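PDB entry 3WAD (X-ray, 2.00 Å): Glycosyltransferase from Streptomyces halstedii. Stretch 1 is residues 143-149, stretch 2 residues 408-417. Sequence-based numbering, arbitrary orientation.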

# COMPACT_ATOMS: atom_id res chain seq x y z
N VAL B 143 -24.77 12.50 -4.51
CA VAL B 143 -24.03 12.92 -5.69
C VAL B 143 -24.18 11.91 -6.88
O VAL B 143 -23.29 11.86 -7.82
CB VAL B 143 -22.48 13.27 -5.34
CG1 VAL B 143 -22.35 14.27 -4.13
CG2 VAL B 143 -21.61 12.05 -5.09
N GLY B 144 -25.23 11.07 -6.79
CA GLY B 144 -25.49 10.03 -7.80
C GLY B 144 -24.22 9.29 -8.16
O GLY B 144 -23.98 8.88 -9.37
N ALA B 145 -23.37 9.03 -7.16
CA ALA B 145 -22.37 8.04 -7.51
C ALA B 145 -22.99 6.68 -7.17
O ALA B 145 -23.68 6.55 -6.15
CB ALA B 145 -21.01 8.28 -6.76
N PRO B 146 -22.74 5.70 -8.01
CA PRO B 146 -23.01 4.34 -7.78
C PRO B 146 -22.08 3.93 -6.55
O PRO B 146 -20.96 4.51 -6.36
CB PRO B 146 -22.50 3.71 -9.04
CG PRO B 146 -21.35 4.72 -9.52
CD PRO B 146 -21.89 5.94 -9.21
N HIS B 147 -22.55 3.02 -5.69
CA HIS B 147 -21.73 2.63 -4.49
C HIS B 147 -21.73 1.11 -4.34
O HIS B 147 -22.76 0.44 -4.54
CB HIS B 147 -22.18 3.37 -3.25
CG HIS B 147 -23.67 3.37 -3.07
ND1 HIS B 147 -24.32 2.40 -2.34
CD2 HIS B 147 -24.63 4.18 -3.58
CE1 HIS B 147 -25.62 2.62 -2.38
NE2 HIS B 147 -25.83 3.72 -3.09
N VAL B 148 -20.57 0.58 -4.01
CA VAL B 148 -20.40 -0.85 -3.86
C VAL B 148 -20.26 -1.17 -2.36
O VAL B 148 -19.34 -0.61 -1.66
CB VAL B 148 -19.16 -1.28 -4.58
CG1 VAL B 148 -18.89 -2.79 -4.31
CG2 VAL B 148 -19.30 -1.02 -6.04
N ARG B 149 -21.17 -2.04 -1.86
CA ARG B 149 -21.12 -2.48 -0.48
C ARG B 149 -20.06 -3.61 -0.38
O ARG B 149 -20.21 -4.66 -1.01
CB ARG B 149 -22.53 -2.84 0.05
CG ARG B 149 -22.55 -3.35 1.54
CD ARG B 149 -23.95 -3.68 1.97
NE ARG B 149 -24.45 -4.78 1.16
CZ ARG B 149 -24.74 -6.00 1.61
NH1 ARG B 149 -24.62 -6.29 2.92
NH2 ARG B 149 -25.12 -6.93 0.74
N GLU B 408 -14.08 -4.50 -13.17
CA GLU B 408 -15.52 -4.47 -12.88
C GLU B 408 -15.95 -3.24 -12.18
O GLU B 408 -17.08 -2.76 -12.36
CB GLU B 408 -15.93 -5.66 -12.01
CG GLU B 408 -15.65 -6.94 -12.61
CD GLU B 408 -16.71 -7.38 -13.61
OE1 GLU B 408 -17.63 -6.58 -13.99
OE2 GLU B 408 -16.57 -8.54 -14.06
N LEU B 409 -15.10 -2.71 -11.28
CA LEU B 409 -15.51 -1.57 -10.53
C LEU B 409 -15.61 -0.34 -11.47
O LEU B 409 -16.38 0.57 -11.23
CB LEU B 409 -14.49 -1.30 -9.38
CG LEU B 409 -14.58 -2.33 -8.22
CD1 LEU B 409 -13.49 -2.07 -7.18
CD2 LEU B 409 -15.94 -2.34 -7.58
N VAL B 410 -14.72 -0.30 -12.46
CA VAL B 410 -14.76 0.78 -13.48
C VAL B 410 -16.05 0.59 -14.27
O VAL B 410 -16.69 1.58 -14.57
CB VAL B 410 -13.49 0.77 -14.37
CG1 VAL B 410 -13.66 1.59 -15.69
CG2 VAL B 410 -12.26 1.31 -13.59
N ARG B 411 -16.46 -0.66 -14.58
CA ARG B 411 -17.75 -0.86 -15.30
C ARG B 411 -18.91 -0.45 -14.44
O ARG B 411 -19.89 0.02 -14.96
CB ARG B 411 -17.92 -2.28 -15.83
CG ARG B 411 -16.92 -2.57 -17.02
CD ARG B 411 -17.09 -3.92 -17.67
NE ARG B 411 -15.79 -4.61 -17.80
CZ ARG B 411 -15.34 -5.56 -16.97
NH1 ARG B 411 -16.07 -5.96 -15.93
NH2 ARG B 411 -14.15 -6.12 -17.17
N VAL B 412 -18.81 -0.60 -13.11
CA VAL B 412 -19.88 -0.09 -12.21
C VAL B 412 -19.94 1.40 -12.28
O VAL B 412 -21.04 1.96 -12.35
CB VAL B 412 -19.74 -0.43 -10.64
CG1 VAL B 412 -20.65 0.50 -9.76
CG2 VAL B 412 -20.15 -1.81 -10.39
N ALA B 413 -18.80 2.08 -12.21
CA ALA B 413 -18.91 3.54 -12.17
C ALA B 413 -19.35 4.05 -13.55
O ALA B 413 -20.06 5.05 -13.62
CB ALA B 413 -17.67 4.22 -11.73
N GLU B 414 -18.94 3.35 -14.61
CA GLU B 414 -19.30 3.85 -15.97
C GLU B 414 -20.76 3.60 -16.32
O GLU B 414 -21.38 4.45 -16.88
CB GLU B 414 -18.37 3.26 -17.04
CG GLU B 414 -17.06 4.04 -17.10
CD GLU B 414 -15.94 3.35 -17.90
OE1 GLU B 414 -16.13 2.22 -18.45
OE2 GLU B 414 -14.82 3.95 -17.96
N ARG B 415 -21.24 2.39 -15.98
CA ARG B 415 -22.63 1.90 -16.17
C ARG B 415 -23.51 2.72 -15.28
O ARG B 415 -24.61 3.11 -15.70
CB ARG B 415 -22.77 0.38 -15.81
CG ARG B 415 -22.88 -0.63 -17.04
CD ARG B 415 -23.13 -2.09 -16.53
NE ARG B 415 -21.90 -2.91 -16.57
CZ ARG B 415 -21.25 -3.44 -15.51
NH1 ARG B 415 -20.13 -4.13 -15.71
NH2 ARG B 415 -21.70 -3.30 -14.27
N GLY B 416 -23.01 3.06 -14.10
CA GLY B 416 -23.64 4.04 -13.19
C GLY B 416 -23.60 5.49 -13.63
O GLY B 416 -23.84 6.40 -12.80
N ARG B 417 -23.32 5.74 -14.92
CA ARG B 417 -23.32 7.15 -15.43
C ARG B 417 -24.02 7.37 -16.82
O ARG B 417 -24.15 6.43 -17.63
CB ARG B 417 -21.91 7.75 -15.44
CG ARG B 417 -21.38 8.02 -16.85
CD ARG B 417 -20.03 7.32 -17.06
NE ARG B 417 -18.99 7.95 -16.27
CZ ARG B 417 -17.88 8.48 -16.77
NH1 ARG B 417 -17.64 8.37 -18.08
NH2 ARG B 417 -17.00 9.09 -15.94

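How do the two backbones meet? Stretch 1 runs from a loop into a strand at His-147, while stretch 2 is the last part of a helix, which runs to Arg-415, and the two residues after it. The chains come nearest where Pro-146 faces Gly-416, with their CA atoms 5.5 Å apart; farther along, the CA atoms of Val-148 and Leu-409 are 8.3 Å apart, leaving room for side chains between them. The helix keeps its own backbone bonds, among them Gly-416 N to Val-412 O at 2.9 Å, and no hydrogen bond crosses to stretch 1.

What, then, holds them together? Apolar packing does, over a modest 248 Å² of buried surface summed over both sides. Pro-146 and Val-148 point toward the helix, and the intervening His-147 points away, the alternation expected of extended chain. The His-147 ring takes no part in the contact; its ND1 is hydrogen-bonded elsewhere in the structure.

How does Pro-146 fit against the helix? Its compact ring lies over one turn: CB is 3.8 Å from Val-412 CG1, and CG is 3.8 Å from Ala-413 CA. That last approach reaches the helix backbone itself, beside the small Ala-413 side chain, whose CB lies 4.3 Å from Pro-146 CG. Gly-416, the first residue to leave helical geometry, suits the close passage because an ideal CB there would sit 2.8 Å from Pro-146 CB, a clash.

What fills the wider end? Val-148, with chi1 in the t rotamer, places CG2 3.9 Å from Leu-409 CD2 and 4.2 Å from Val-412 CG1. Leu-409 leaves its backbone sideways, but its longer side chain brings the tip nearer to the strand. Val-412, pointing toward stretch 1, touches both Pro-146 and Val-148 through CG1 and so links the two halves of this buried apolar contact.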